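Long-range contact in proteasome assembly chaperone family protein (Pyrococcus furiosus, PDB 3VR0), which acts as an archaeal proteasome activator and is a homologue of proteasome assembly factors: residues R77-Y91 with R100-P112. Numbering follows the deposited sequence.
Sequences RKNSVVELMKNEFYY and RDLIIVTGDTQVP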
ATOM      1  N   ARG C  77      13.688  24.742  -3.192  1.00 38.40           N
ATOM      2  CA  ARG C  77      15.056  24.788  -3.745  1.00 40.61           C
ATOM      3  C   ARG C  77      15.642  26.162  -3.422  1.00 42.38           C
ATOM      4  O   ARG C  77      15.060  26.908  -2.627  1.00 42.18           O
ATOM      5  CB  ARG C  77      15.092  24.506  -5.266  1.00 40.36           C
ATOM      6  CG  ARG C  77      14.507  23.142  -5.710  1.00 40.06           C
ATOM      7  CD  ARG C  77      15.113  21.918  -5.000  1.00 39.22           C
ATOM      8  NE  ARG C  77      14.664  20.691  -5.667  1.00 40.35           N
ATOM      9  CZ  ARG C  77      14.919  19.439  -5.284  1.00 39.76           C
ATOM     10  NH1 ARG C  77      15.659  19.192  -4.217  1.00 38.20           N
ATOM     11  NH2 ARG C  77      14.424  18.413  -5.983  1.00 38.65           N
ATOM     12  N   LYS C  78      16.794  26.490  -4.010  1.00 44.34           N
ATOM     13  CA  LYS C  78      17.355  27.823  -3.820  1.00 45.96           C
ATOM     14  C   LYS C  78      16.400  28.795  -4.524  1.00 45.45           C
ATOM     15  O   LYS C  78      15.753  28.443  -5.540  1.00 44.91           O
ATOM     16  CB  LYS C  78      18.795  27.948  -4.385  1.00 47.12           C
ATOM     17  CG  LYS C  78      19.970  27.581  -3.401  1.00 50.34           C
ATOM     18  CD  LYS C  78      20.876  26.361  -3.842  1.00 56.48           C
ATOM     19  CE  LYS C  78      20.831  26.003  -5.358  1.00 60.65           C
ATOM     20  NZ  LYS C  78      19.619  25.151  -5.747  1.00 63.48           N
ATOM     21  N   ASN C  79      16.286  29.991  -3.945  1.00 44.78           N
ATOM     22  CA  ASN C  79      15.544  31.097  -4.542  1.00 44.29           C
ATOM     23  C   ASN C  79      14.034  30.941  -4.481  1.00 42.54           C
ATOM     24  O   ASN C  79      13.306  31.356  -5.406  1.00 42.76           O
ATOM     25  CB  ASN C  79      16.020  31.340  -5.975  1.00 44.96           C
ATOM     26  CG  ASN C  79      17.475  31.753  -6.030  1.00 49.35           C
ATOM     27  OD1 ASN C  79      17.943  32.551  -5.194  1.00 51.46           O
ATOM     28  ND2 ASN C  79      18.208  31.216  -7.007  1.00 52.53           N
ATOM     29  N   SER C  80      13.558  30.348  -3.392  1.00 40.21           N
ATOM     30  CA  SER C  80      12.117  30.241  -3.149  1.00 38.89           C
ATOM     31  C   SER C  80      11.367  29.481  -4.245  1.00 37.31           C
ATOM     32  O   SER C  80      10.164  29.699  -4.456  1.00 37.14           O
ATOM     33  CB  SER C  80      11.521  31.637  -2.952  1.00 38.51           C
ATOM     34  OG  SER C  80      12.132  32.244  -1.833  1.00 39.86           O
ATOM     35  N   VAL C  81      12.091  28.615  -4.946  1.00 36.00           N
ATOM     36  CA  VAL C  81      11.541  27.826  -6.038  1.00 35.49           C
ATOM     37  C   VAL C  81      11.118  26.430  -5.486  1.00 35.17           C
ATOM     38  O   VAL C  81      11.883  25.787  -4.748  1.00 35.56           O
ATOM     39  CB  VAL C  81      12.590  27.621  -7.161  1.00 35.92           C
ATOM     40  CG1 VAL C  81      12.209  26.448  -8.056  1.00 34.46           C
ATOM     41  CG2 VAL C  81      12.789  28.913  -8.045  1.00 35.06           C
ATOM     42  N   VAL C  82       9.920  25.970  -5.847  1.00 34.14           N
ATOM     43  CA  VAL C  82       9.491  24.601  -5.531  1.00 32.95           C
ATOM     44  C   VAL C  82       9.779  23.604  -6.659  1.00 32.59           C
ATOM     45  O   VAL C  82       9.727  23.947  -7.843  1.00 33.20           O
ATOM     46  CB  VAL C  82       7.975  24.511  -5.154  1.00 32.89           C
ATOM     47  CG1 VAL C  82       7.680  25.299  -3.903  1.00 32.62           C
ATOM     48  CG2 VAL C  82       7.055  24.972  -6.303  1.00 31.93           C
ATOM     49  N   GLU C  83      10.057  22.358  -6.277  1.00 31.67           N
ATOM     50  CA  GLU C  83      10.254  21.279  -7.209  1.00 30.14           C
ATOM     51  C   GLU C  83       9.918  19.894  -6.604  1.00 28.57           C
ATOM     52  O   GLU C  83      10.315  19.584  -5.493  1.00 26.86           O
ATOM     53  CB  GLU C  83      11.709  21.277  -7.676  1.00 30.49           C
ATOM     54  CG  GLU C  83      11.940  20.473  -8.918  1.00 33.79           C
ATOM     55  CD  GLU C  83      13.332  20.706  -9.520  1.00 40.47           C
ATOM     56  OE1 GLU C  83      14.304  20.882  -8.756  1.00 40.38           O
ATOM     57  OE2 GLU C  83      13.449  20.676 -10.769  1.00 44.29           O
ATOM     58  N   LEU C  84       9.248  19.048  -7.381  1.00 27.03           N
ATOM     59  CA  LEU C  84       9.088  17.657  -7.018  1.00 25.82           C
ATOM     60  C   LEU C  84      10.420  17.026  -6.645  1.00 25.92           C
ATOM     61  O   LEU C  84      11.503  17.474  -7.079  1.00 25.08           O
ATOM     62  CB  LEU C  84       8.484  16.872  -8.176  1.00 25.36           C
ATOM     63  CG  LEU C  84       7.061  17.168  -8.612  1.00 24.61           C
ATOM     64  CD1 LEU C  84       6.806  16.318  -9.847  1.00 23.59           C
ATOM     65  CD2 LEU C  84       6.055  16.838  -7.516  1.00 21.91           C
ATOM     66  N   MET C  85      10.328  15.961  -5.857  1.00 24.17           N
ATOM     67  CA  MET C  85      11.490  15.178  -5.550  1.00 24.33           C
ATOM     68  C   MET C  85      11.913  14.400  -6.786  1.00 23.33           C
ATOM     69  O   MET C  85      11.071  14.053  -7.642  1.00 22.23           O
ATOM     70  CB  MET C  85      11.216  14.292  -4.345  1.00 25.89           C
ATOM     71  CG  MET C  85      11.036  15.188  -3.038  1.00 27.05           C
ATOM     72  SD  MET C  85      11.283  14.255  -1.564  1.00 40.02           S
ATOM     73  CE  MET C  85       9.851  13.280  -1.794  1.00 30.53           C
ATOM     74  N   LYS C  86      13.216  14.186  -6.909  1.00 22.08           N
ATOM     75  CA  LYS C  86      13.747  13.735  -8.179  1.00 23.05           C
ATOM     76  C   LYS C  86      15.099  13.078  -7.981  1.00 22.96           C
ATOM     77  O   LYS C  86      15.713  13.188  -6.892  1.00 23.22           O
ATOM     78  CB  LYS C  86      13.858  14.953  -9.144  1.00 23.08           C
ATOM     79  CG  LYS C  86      15.015  15.941  -8.748  1.00 25.05           C
ATOM     80  CD  LYS C  86      14.964  17.281  -9.547  1.00 29.24           C
ATOM     81  CE  LYS C  86      16.198  18.121  -9.207  1.00 32.17           C
ATOM     82  NZ  LYS C  86      16.166  19.424  -9.930  1.00 37.40           N
ATOM     83  N   ASN C  87      15.524  12.333  -8.993  1.00 22.24           N
ATOM     84  CA  ASN C  87      16.908  11.890  -9.089  1.00 23.03           C
ATOM     85  C   ASN C  87      17.495  12.594 -10.332  1.00 23.68           C
ATOM     86  O   ASN C  87      16.731  13.037 -11.233  1.00 22.93           O
ATOM     87  CB  ASN C  87      17.010  10.370  -9.251  1.00 21.77           C
ATOM     88  CG  ASN C  87      16.420   9.599  -8.054  1.00 24.28           C
ATOM     89  OD1 ASN C  87      16.183   8.397  -8.174  1.00 24.04           O
ATOM     90  ND2 ASN C  87      16.184  10.288  -6.903  1.00 19.65           N
ATOM     91  N   GLU C  88      18.822  12.672 -10.390  1.00 23.09           N
ATOM     92  CA  GLU C  88      19.492  13.396 -11.455  1.00 24.32           C
ATOM     93  C   GLU C  88      20.542  12.502 -12.004  1.00 23.13           C
ATOM     94  O   GLU C  88      21.213  11.815 -11.227  1.00 23.63           O
ATOM     95  CB  GLU C  88      20.163  14.652 -10.908  1.00 25.41           C
ATOM     96  CG  GLU C  88      19.199  15.695 -10.358  1.00 32.11           C
ATOM     97  CD  GLU C  88      19.929  16.923  -9.760  1.00 45.63           C
ATOM     98  OE1 GLU C  88      21.034  16.777  -9.137  1.00 49.87           O
ATOM     99  OE2 GLU C  88      19.397  18.053  -9.922  1.00 50.19           O
ATOM    100  N   PHE C  89      20.682  12.484 -13.328  1.00 20.96           N
ATOM    101  CA  PHE C  89      21.757  11.753 -13.962  1.00 20.51           C
ATOM    102  C   PHE C  89      22.785  12.749 -14.521  1.00 21.53           C
ATOM    103  O   PHE C  89      22.402  13.729 -15.182  1.00 21.04           O
ATOM    104  CB  PHE C  89      21.237  10.897 -15.118  1.00 19.80           C
ATOM    105  CG  PHE C  89      20.331   9.787 -14.707  1.00 17.56           C
ATOM    106  CD1 PHE C  89      20.826   8.462 -14.569  1.00 18.74           C
ATOM    107  CD2 PHE C  89      18.977  10.021 -14.519  1.00 19.00           C
ATOM    108  CE1 PHE C  89      19.961   7.407 -14.231  1.00 21.87           C
ATOM    109  CE2 PHE C  89      18.093   8.948 -14.153  1.00 19.38           C
ATOM    110  CZ  PHE C  89      18.579   7.668 -14.020  1.00 19.17           C
ATOM    111  N   TYR C  90      24.070  12.484 -14.252  1.00 21.83           N
ATOM    112  CA  TYR C  90      25.192  13.285 -14.754  1.00 23.18           C
ATOM    113  C   TYR C  90      26.064  12.386 -15.602  1.00 23.90           C
ATOM    114  O   TYR C  90      26.157  11.176 -15.338  1.00 24.96           O
ATOM    115  CB  TYR C  90      26.054  13.823 -13.594  1.00 24.31           C
ATOM    116  CG  TYR C  90      25.352  14.873 -12.775  1.00 24.79           C
ATOM    117  CD1 TYR C  90      25.648  16.213 -12.923  1.00 27.45           C
ATOM    118  CD2 TYR C  90      24.370  14.513 -11.867  1.00 26.94           C
ATOM    119  CE1 TYR C  90      24.971  17.177 -12.173  1.00 31.76           C
ATOM    120  CE2 TYR C  90      23.702  15.448 -11.118  1.00 29.25           C
ATOM    121  CZ  TYR C  90      23.993  16.769 -11.277  1.00 32.39           C
ATOM    122  OH  TYR C  90      23.302  17.673 -10.510  1.00 38.20           O
ATOM    123  N   TYR C  91      26.724  12.930 -16.614  1.00 23.47           N
ATOM    124  CA  TYR C  91      27.694  12.076 -17.311  1.00 23.66           C
ATOM    125  C   TYR C  91      29.099  12.676 -17.326  1.00 24.13           C
ATOM    126  O   TYR C  91      29.295  13.901 -17.184  1.00 23.13           O
ATOM    127  CB  TYR C  91      27.239  11.796 -18.751  1.00 23.57           C
ATOM    128  CG  TYR C  91      27.471  12.982 -19.705  1.00 23.61           C
ATOM    129  CD1 TYR C  91      28.670  13.099 -20.447  1.00 25.95           C
ATOM    130  CD2 TYR C  91      26.509  13.973 -19.831  1.00 24.96           C
ATOM    131  CE1 TYR C  91      28.879  14.182 -21.334  1.00 30.08           C
ATOM    132  CE2 TYR C  91      26.672  15.034 -20.700  1.00 28.92           C
ATOM    133  CZ  TYR C  91      27.873  15.151 -21.441  1.00 31.68           C
ATOM    134  OH  TYR C  91      28.003  16.221 -22.281  1.00 33.10           O
ATOM    135  N   ARG C 100      36.954   4.853 -18.573  1.00 33.91           N
ATOM    136  CA  ARG C 100      35.592   4.620 -19.084  1.00 30.56           C
ATOM    137  C   ARG C 100      34.811   5.901 -18.937  1.00 27.85           C
ATOM    138  O   ARG C 100      35.085   6.680 -18.045  1.00 27.36           O
ATOM    139  CB  ARG C 100      34.914   3.435 -18.371  1.00 31.74           C
ATOM    140  CG  ARG C 100      35.626   2.085 -18.627  1.00 30.69           C
ATOM    141  CD  ARG C 100      35.149   1.391 -19.871  1.00 33.01           C
ATOM    142  NE  ARG C 100      33.792   0.869 -19.706  1.00 35.66           N
ATOM    143  CZ  ARG C 100      33.463  -0.221 -19.002  1.00 35.19           C
ATOM    144  NH1 ARG C 100      34.383  -0.967 -18.371  1.00 32.18           N
ATOM    145  NH2 ARG C 100      32.195  -0.583 -18.936  1.00 33.74           N
ATOM    146  N   ASP C 101      33.932   6.172 -19.881  1.00 24.64           N
ATOM    147  CA  ASP C 101      32.851   7.118 -19.662  1.00 23.39           C
ATOM    148  C   ASP C 101      31.963   6.702 -18.420  1.00 23.25           C
ATOM    149  O   ASP C 101      31.842   5.482 -18.102  1.00 19.68           O
ATOM    150  CB  ASP C 101      31.956   7.110 -20.891  1.00 22.88           C
ATOM    151  CG  ASP C 101      32.669   7.633 -22.177  1.00 25.07           C
ATOM    152  OD1 ASP C 101      33.723   8.323 -22.086  1.00 27.51           O
ATOM    153  OD2 ASP C 101      32.166   7.309 -23.267  1.00 24.81           O
ATOM    154  N   LEU C 102      31.328   7.709 -17.783  1.00 21.83           N
ATOM    155  CA  LEU C 102      30.483   7.487 -16.601  1.00 22.59           C
ATOM    156  C   LEU C 102      29.106   8.066 -16.771  1.00 23.28           C
ATOM    157  O   LEU C 102      28.946   9.128 -17.393  1.00 24.11           O
ATOM    158  CB  LEU C 102      31.092   8.069 -15.318  1.00 21.04           C
ATOM    159  CG  LEU C 102      32.545   7.577 -15.092  1.00 23.32           C
ATOM    160  CD1 LEU C 102      33.217   8.304 -13.946  1.00 23.05           C
ATOM    161  CD2 LEU C 102      32.576   6.038 -14.914  1.00 22.82           C
ATOM    162  N   ILE C 103      28.126   7.353 -16.192  1.00 22.41           N
ATOM    163  CA  ILE C 103      26.839   7.938 -15.797  1.00 21.38           C
ATOM    164  C   ILE C 103      26.730   7.804 -14.265  1.00 21.57           C
ATOM    165  O   ILE C 103      26.950   6.700 -13.697  1.00 21.46           O
ATOM    166  CB  ILE C 103      25.645   7.179 -16.461  1.00 21.85           C
ATOM    167  CG1 ILE C 103      25.788   7.186 -17.986  1.00 20.04           C
ATOM    168  CG2 ILE C 103      24.222   7.755 -15.973  1.00 17.51           C
ATOM    169  CD1 ILE C 103      24.715   6.402 -18.708  1.00 18.04           C
ATOM    170  N   ILE C 104      26.352   8.903 -13.616  1.00 20.16           N
ATOM    171  CA  ILE C 104      26.274   8.934 -12.196  1.00 20.39           C
ATOM    172  C   ILE C 104      24.882   9.422 -11.823  1.00 19.90           C
ATOM    173  O   ILE C 104      24.438  10.438 -12.310  1.00 19.38           O
ATOM    174  CB  ILE C 104      27.360   9.862 -11.555  1.00 20.32           C
ATOM    175  CG1 ILE C 104      28.758   9.430 -11.987  1.00 22.12           C
ATOM    176  CG2 ILE C 104      27.222   9.851  -9.984  1.00 20.01           C
ATOM    177  CD1 ILE C 104      29.842  10.538 -11.767  1.00 25.18           C
ATOM    178  N   VAL C 105      24.178   8.660 -10.994  1.00 19.51           N
ATOM    179  CA  VAL C 105      22.861   9.107 -10.542  1.00 19.72           C
ATOM    180  C   VAL C 105      22.957   9.454  -9.067  1.00 21.11           C
ATOM    181  O   VAL C 105      23.618   8.753  -8.305  1.00 21.77           O
ATOM    182  CB  VAL C 105      21.740   8.030 -10.764  1.00 19.80           C
ATOM    183  CG1 VAL C 105      22.010   6.729  -9.967  1.00 18.08           C
ATOM    184  CG2 VAL C 105      20.368   8.578 -10.413  1.00 19.96           C
ATOM    185  N   THR C 106      22.308  10.540  -8.691  1.00 22.55           N
ATOM    186  CA  THR C 106      22.053  10.878  -7.300  1.00 24.71           C
ATOM    187  C   THR C 106      20.661  11.532  -7.216  1.00 24.23           C
ATOM    188  O   THR C 106      19.924  11.574  -8.192  1.00 23.95           O
ATOM    189  CB  THR C 106      23.195  11.785  -6.700  1.00 25.98           C
ATOM    190  OG1 THR C 106      23.062  11.854  -5.276  1.00 31.90           O
ATOM    191  CG2 THR C 106      23.200  13.227  -7.252  1.00 26.02           C
ATOM    192  N   GLY C 107      20.287  12.058  -6.069  1.00 24.41           N
ATOM    193  CA  GLY C 107      18.989  12.689  -5.967  1.00 23.97           C
ATOM    194  C   GLY C 107      18.505  12.926  -4.559  1.00 24.80           C
ATOM    195  O   GLY C 107      19.237  12.713  -3.580  1.00 24.36           O
ATOM    196  N   ASP C 108      17.287  13.443  -4.457  1.00 24.72           N
ATOM    197  CA  ASP C 108      16.706  13.774  -3.174  1.00 25.35           C
ATOM    198  C   ASP C 108      16.392  12.526  -2.295  1.00 25.99           C
ATOM    199  O   ASP C 108      16.423  12.615  -1.071  1.00 26.61           O
ATOM    200  CB  ASP C 108      15.394  14.529  -3.383  1.00 25.19           C
ATOM    201  CG  ASP C 108      15.559  15.822  -4.174  1.00 26.63           C
ATOM    202  OD1 ASP C 108      16.409  16.652  -3.816  1.00 28.80           O
ATOM    203  OD2 ASP C 108      14.793  16.040  -5.129  1.00 29.76           O
ATOM    204  N   THR C 109      16.043  11.390  -2.889  1.00 24.53           N
ATOM    205  CA  THR C 109      15.346  10.384  -2.105  1.00 24.99           C
ATOM    206  C   THR C 109      15.323   9.106  -2.859  1.00 25.36           C
ATOM    207  O   THR C 109      15.644   9.063  -4.072  1.00 25.90           O
ATOM    208  CB  THR C 109      13.810  10.774  -1.851  1.00 26.65           C
ATOM    209  OG1 THR C 109      13.198   9.837  -0.943  1.00 28.14           O
ATOM    210  CG2 THR C 109      12.986  10.781  -3.156  1.00 21.80           C
ATOM    211  N   GLN C 110      14.962   8.053  -2.140  1.00 24.09           N
ATOM    212  CA  GLN C 110      14.568   6.812  -2.761  1.00 24.19           C
ATOM    213  C   GLN C 110      13.090   6.676  -2.435  1.00 23.29           C
ATOM    214  O   GLN C 110      12.536   7.470  -1.669  1.00 22.53           O
ATOM    215  CB  GLN C 110      15.362   5.625  -2.194  1.00 24.47           C
ATOM    216  CG  GLN C 110      16.879   5.704  -2.420  1.00 25.50           C
ATOM    217  CD  GLN C 110      17.587   4.345  -2.335  1.00 26.01           C
ATOM    218  OE1 GLN C 110      17.100   3.326  -2.832  1.00 23.33           O
ATOM    219  NE2 GLN C 110      18.764   4.337  -1.716  1.00 25.79           N
ATOM    220  N   VAL C 111      12.461   5.663  -3.003  1.00 23.20           N
ATOM    221  CA  VAL C 111      11.072   5.380  -2.722  1.00 23.12           C
ATOM    222  C   VAL C 111      10.980   5.023  -1.215  1.00 24.45           C
ATOM    223  O   VAL C 111      11.915   4.427  -0.670  1.00 24.10           O
ATOM    224  CB  VAL C 111      10.623   4.184  -3.596  1.00 23.45           C
ATOM    225  CG1 VAL C 111       9.308   3.571  -3.083  1.00 20.45           C
ATOM    226  CG2 VAL C 111      10.466   4.633  -5.105  1.00 21.16           C
ATOM    227  N   PRO C 112       9.874   5.389  -0.542  1.00 25.60           N
ATOM    228  CA  PRO C 112       9.749   5.107   0.895  1.00 26.54           C
ATOM    229  C   PRO C 112       9.860   3.612   1.247  1.00 26.89           C
ATOM    230  O   PRO C 112       9.689   2.773   0.379  1.00 25.67           O
ATOM    231  CB  PRO C 112       8.366   5.698   1.252  1.00 26.18           C
ATOM    232  CG  PRO C 112       8.164   6.750   0.210  1.00 26.61           C
ATOM    233  CD  PRO C 112       8.712   6.153  -1.037  1.00 25.38           C
TER
HETATM  234  O   HOH W   1      15.572   6.689  -6.100  1.00 23.75           O
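Strands 87-91 and 102-107 pair antiparallel, with backbone hydrogen bonds running both ways between Glu88 and Thr106 and between Tyr90 and Ile104. They form a beta hairpin within the large mixed sheet of this PAC2-family protein. Strand 60-66 flanks the hairpin on one side and strand 34-37 on the other.

Phe89, Val105 and Ile103 share one face of the sheet. Val105 CG2 sits over the centre of the Phe89 ring in a CH-pi contact, 4.1 Å from the centroid. Ile103 CG2 meets the same ring at its edge, 3.7 Å from Phe89 CD1. Helix 116-131 packs on this face, and its Phe129 makes an edge-to-face contact with Phe89.

Just past strand 102-107, Asp108 meets Arg77, the two side chains coming from opposite directions. The guanidinium grips the carboxylate end-on: Arg77 NH1 lies 2.7 Å from Asp108 OD1, and NH2 bonds OD2. Both oxygens are met on their syn sides, and the two flat groups are 27° apart. The Arg77 chain bends at chi2 (-54°) and is extended beyond it. Its NE bonds Glu83 OE1, which lies 28° out of the guanidinium plane. Asp108 OD2 takes a second bond, from Lys86 N on its anti side. In return, Asp108 N bonds Lys86 O at 2.9 Å. A leucine in place of Arg77 would probably leave the Asp108 carboxylate without its charged mate and freer to turn.

Glu83 OE1 also receives Lys86 NZ, and the network runs on to Glu88, which has a further partner in Lys61. Gly107 faces Asn87, where a CB would clash with Asn87 ND2 and Lys86 O. Asn87 ND2 donates to Thr109 O at 3.1 Å, in the carbonyl plane, and one water bridges Asn87 OD1 to that same Thr109 oxygen.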